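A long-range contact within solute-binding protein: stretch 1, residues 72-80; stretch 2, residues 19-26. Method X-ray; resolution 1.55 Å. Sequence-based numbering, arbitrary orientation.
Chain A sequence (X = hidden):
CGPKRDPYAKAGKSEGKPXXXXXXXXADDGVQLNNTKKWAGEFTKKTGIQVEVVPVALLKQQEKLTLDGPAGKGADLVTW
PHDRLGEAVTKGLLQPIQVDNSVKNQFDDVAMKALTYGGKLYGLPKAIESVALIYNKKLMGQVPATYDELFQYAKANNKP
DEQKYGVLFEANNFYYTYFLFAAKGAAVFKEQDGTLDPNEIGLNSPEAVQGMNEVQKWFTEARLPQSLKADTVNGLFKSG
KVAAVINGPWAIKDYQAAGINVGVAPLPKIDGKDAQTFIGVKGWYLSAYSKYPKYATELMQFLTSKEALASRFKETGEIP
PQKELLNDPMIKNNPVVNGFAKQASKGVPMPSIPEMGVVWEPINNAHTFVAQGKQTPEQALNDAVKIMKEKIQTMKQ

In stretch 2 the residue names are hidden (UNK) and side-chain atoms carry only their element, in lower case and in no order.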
# COMPACT_ATOMS: atom_id res chain seq x y z
N GLY A 72 12.68 -22.56 16.47
CA GLY A 72 13.22 -23.39 15.40
C GLY A 72 12.17 -23.92 14.45
O GLY A 72 12.47 -24.74 13.58
N LYS A 73 10.94 -23.44 14.61
CA LYS A 73 9.79 -23.91 13.83
C LYS A 73 9.29 -22.85 12.85
O LYS A 73 8.21 -22.99 12.26
CB LYS A 73 8.65 -24.33 14.77
CG LYS A 73 9.04 -25.37 15.81
CD LYS A 73 7.97 -25.48 16.89
CE LYS A 73 8.47 -26.30 18.07
NZ LYS A 73 7.41 -26.48 19.10
N GLY A 74 10.08 -21.80 12.67
CA GLY A 74 9.69 -20.69 11.80
C GLY A 74 9.90 -20.97 10.33
O GLY A 74 10.67 -21.87 9.95
N ALA A 75 9.22 -20.19 9.49
CA ALA A 75 9.39 -20.25 8.04
C ALA A 75 10.73 -19.66 7.62
O ALA A 75 11.29 -18.82 8.32
CB ALA A 75 8.27 -19.51 7.36
N ASP A 76 11.23 -20.10 6.47
CA ASP A 76 12.40 -19.48 5.87
C ASP A 76 11.99 -18.19 5.17
O ASP A 76 12.66 -17.16 5.30
CB ASP A 76 13.08 -20.44 4.90
CG ASP A 76 13.61 -21.67 5.60
OD1 ASP A 76 14.65 -21.57 6.28
OD2 ASP A 76 12.98 -22.74 5.48
N LEU A 77 10.87 -18.25 4.44
CA LEU A 77 10.33 -17.07 3.76
C LEU A 77 8.98 -16.69 4.34
O LEU A 77 8.12 -17.55 4.55
CB LEU A 77 10.22 -17.31 2.25
CG LEU A 77 11.48 -17.65 1.45
CD1 LEU A 77 11.15 -17.69 -0.03
CD2 LEU A 77 12.62 -16.67 1.72
N VAL A 78 8.82 -15.40 4.61
CA VAL A 78 7.59 -14.85 5.17
C VAL A 78 7.14 -13.66 4.32
O VAL A 78 7.89 -13.17 3.47
CB VAL A 78 7.76 -14.41 6.65
CG1 VAL A 78 7.98 -15.63 7.54
CG2 VAL A 78 8.92 -13.42 6.79
N THR A 79 5.92 -13.19 4.55
CA THR A 79 5.35 -12.09 3.77
C THR A 79 4.33 -11.26 4.54
O THR A 79 3.51 -11.81 5.28
CB THR A 79 4.75 -12.61 2.42
OG1 THR A 79 4.25 -11.51 1.66
CG2 THR A 79 3.64 -13.63 2.65
N TRP A 80 4.42 -9.94 4.38
CA TRP A 80 3.45 -8.98 4.92
C TRP A 80 3.64 -7.62 4.25
O TRP A 80 4.69 -7.37 3.65
CB TRP A 80 3.55 -8.87 6.45
CG TRP A 80 4.91 -8.58 7.01
CD1 TRP A 80 5.58 -7.39 7.01
CD2 TRP A 80 5.76 -9.51 7.70
NE1 TRP A 80 6.79 -7.52 7.64
CE2 TRP A 80 6.94 -8.81 8.07
CE3 TRP A 80 5.66 -10.87 8.02
CZ2 TRP A 80 7.99 -9.42 8.75
CZ3 TRP A 80 6.71 -11.47 8.71
CH2 TRP A 80 7.86 -10.75 9.06
N UNK A 19 16.96 -30.06 3.15
CA UNK A 19 16.00 -31.08 2.75
C UNK A 19 14.68 -30.41 2.41
O UNK A 19 13.94 -30.87 1.53
o UNK A 19 15.54 -30.71 5.77
c UNK A 19 15.79 -32.12 3.87
c UNK A 19 15.01 -31.57 5.04
o UNK A 19 13.85 -32.00 5.24
N UNK A 20 14.41 -29.30 3.10
CA UNK A 20 13.16 -28.57 2.93
C UNK A 20 13.33 -27.09 3.26
O UNK A 20 14.17 -26.71 4.09
n UNK A 20 8.64 -29.35 6.80
c UNK A 20 12.12 -28.85 5.28
c UNK A 20 9.66 -28.88 5.82
c UNK A 20 11.01 -29.52 6.07
c UNK A 20 12.05 -29.18 3.80
N UNK A 21 12.54 -26.27 2.59
CA UNK A 21 12.39 -24.87 2.94
C UNK A 21 10.93 -24.64 3.28
O UNK A 21 10.06 -25.32 2.74
c UNK A 21 14.59 -23.39 0.07
c UNK A 21 14.32 -24.02 1.43
c UNK A 21 12.83 -23.97 1.78
c UNK A 21 15.18 -23.37 2.52
N UNK A 22 10.67 -23.72 4.20
CA UNK A 22 9.30 -23.44 4.64
C UNK A 22 8.90 -22.03 4.23
O UNK A 22 9.67 -21.08 4.39
c UNK A 22 7.71 -23.36 6.62
c UNK A 22 9.56 -25.04 6.59
c UNK A 22 9.14 -23.63 6.17
N UNK A 23 7.68 -21.91 3.69
CA UNK A 23 7.15 -20.64 3.23
C UNK A 23 5.78 -20.44 3.88
O UNK A 23 4.96 -21.34 3.88
c UNK A 23 6.25 -19.42 1.20
c UNK A 23 8.35 -20.74 0.99
c UNK A 23 6.98 -20.65 1.68
N UNK A 24 5.56 -19.26 4.46
CA UNK A 24 4.24 -18.90 4.98
C UNK A 24 3.53 -17.98 3.99
O UNK A 24 4.08 -16.97 3.57
c UNK A 24 5.15 -18.62 8.79
c UNK A 24 4.88 -20.43 7.49
n UNK A 24 5.32 -20.86 8.72
c UNK A 24 4.78 -19.07 7.48
c UNK A 24 5.24 -17.37 9.39
c UNK A 24 5.49 -19.77 9.54
c UNK A 24 4.33 -18.20 6.34
c UNK A 24 5.99 -18.45 11.44
c UNK A 24 5.91 -19.70 10.87
c UNK A 24 5.66 -17.29 10.72
N UNK A 25 2.30 -18.35 3.63
CA UNK A 25 1.51 -17.58 2.68
C UNK A 25 0.09 -17.34 3.21
O UNK A 25 -0.43 -18.13 3.99
c UNK A 25 1.26 -16.16 -0.09
c UNK A 25 1.47 -18.28 1.32
c UNK A 25 0.71 -17.55 0.21
o UNK A 25 0.97 -15.22 0.68
o UNK A 25 1.99 -16.01 -1.08
N UNK A 26 -0.50 -16.23 2.77
CA UNK A 26 -1.84 -15.79 3.16
C UNK A 26 -2.85 -16.92 3.32
O UNK A 26 -3.06 -17.71 2.40
n UNK A 26 -4.20 -13.22 1.79
c UNK A 26 -2.36 -14.75 2.17
o UNK A 26 -4.06 -14.24 3.78
c UNK A 26 -3.62 -14.05 2.65
O HOH W 1 14.10 -24.96 6.35
O HOH W 2 6.15 -23.32 10.02

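Position 19 carries two side-chain carbons, the second bonded to two oxygens. This short carboxylate reaches nothing on stretch 1 and lies in an exposed loop; it is Asp19.

At position 20, four carbons run in a row and end in a nitrogen, an unbranched amine that identifies Lys20. Its side chain leaves sideways and finds its partner elsewhere in the structure. The backbone does the local work: a water donates to Lys20 O at 2.9 Å and to Asp76 OD2 at 2.6 Å, so the two stretches are joined here through solvent.

Position 21 has four carbons forked at the second, with no heteroatom, and one of its methyls lies near Asp76 OD2. That is the pattern of a leucine, Leu21, in the m, t rotamer. The methyl, CD2, approaches Asp76 OD2 to 3.7 Å, and Leu21 CA lies 3.4 Å from the same oxygen, so the carboxylate is packed against this residue without bonding to it.

Position 22 shows three carbons, one bearing the other two directly at the beta position, with a methyl near Ala75 CB; this is a valine, Val22. Its methyl CG1 is 4.0 Å from Ala75 CB. The amide and carbonyl matter more. Val22 N donates to Asp76 OD2 at 2.8 Å, while Val22 O accepts from both Asp76 N at 2.8 Å and Leu77 N at 3.1 Å; the latter bond is nearly straight, at 170°, whereas the former is bent to 134°.

Position 23 repeats the three-carbon, beta-branched pattern, but its CA-to-CB bond points away from stretch 1, although a methyl still lies near Leu77 CB. The residue is Val23. Its backbone bridges that of Leu77, with Val23 CA and Leu77 CA 4.8 Å apart; Val23 CG2 comes within 4.1 Å of Leu77 CB.

At position 24, one carbon leads into fused five- and six-membered rings holding eight carbons and one nitrogen. Ala75 CB sits over one face of the five-membered ring, and Val78 CG1 approaches obliquely. Only an indole explains these atoms: Trp24. Ala75 CB is 3.3 Å from the centroid of the five-membered ring of Trp24 and almost exactly on its normal, a CH-pi contact, and Val78 CG1 is 3.7 Å from Trp24 CE3. The ring nitrogen is satisfied by a second water, 2.9 Å from Trp24 NE1, which in turn donates to Lys73 O at 3.1 Å.

Position 25 has three carbons, the third carrying two oxygens, one of them near Thr79 CG2, and is Glu25. Although its CA-to-CB bond points away, the end of the chain turns nearer, bringing Glu25 OE2 within 3.7 Å of Thr79 CG2; Glu25 OE2 also accepts from the backbone N of position 26 at 2.7 Å.

Position 26 ends in a carbon bearing one oxygen and one nitrogen after a single carbon, and its side chain does not contact stretch 1. It is the amide Asn26.

The contact is a parallel strand pairing, the axes 12° apart. Trp24 N donates to Leu77 O at 3.1 Å, complementing the bond from Leu77 N to Val22 O, so Leu77 links to the residues flanking Val23. Asp76 extends the pairing with its carboxylate, and the indole covers Ala75 beside it.

Stretch 2, residues 19-26: DKLVVWEN
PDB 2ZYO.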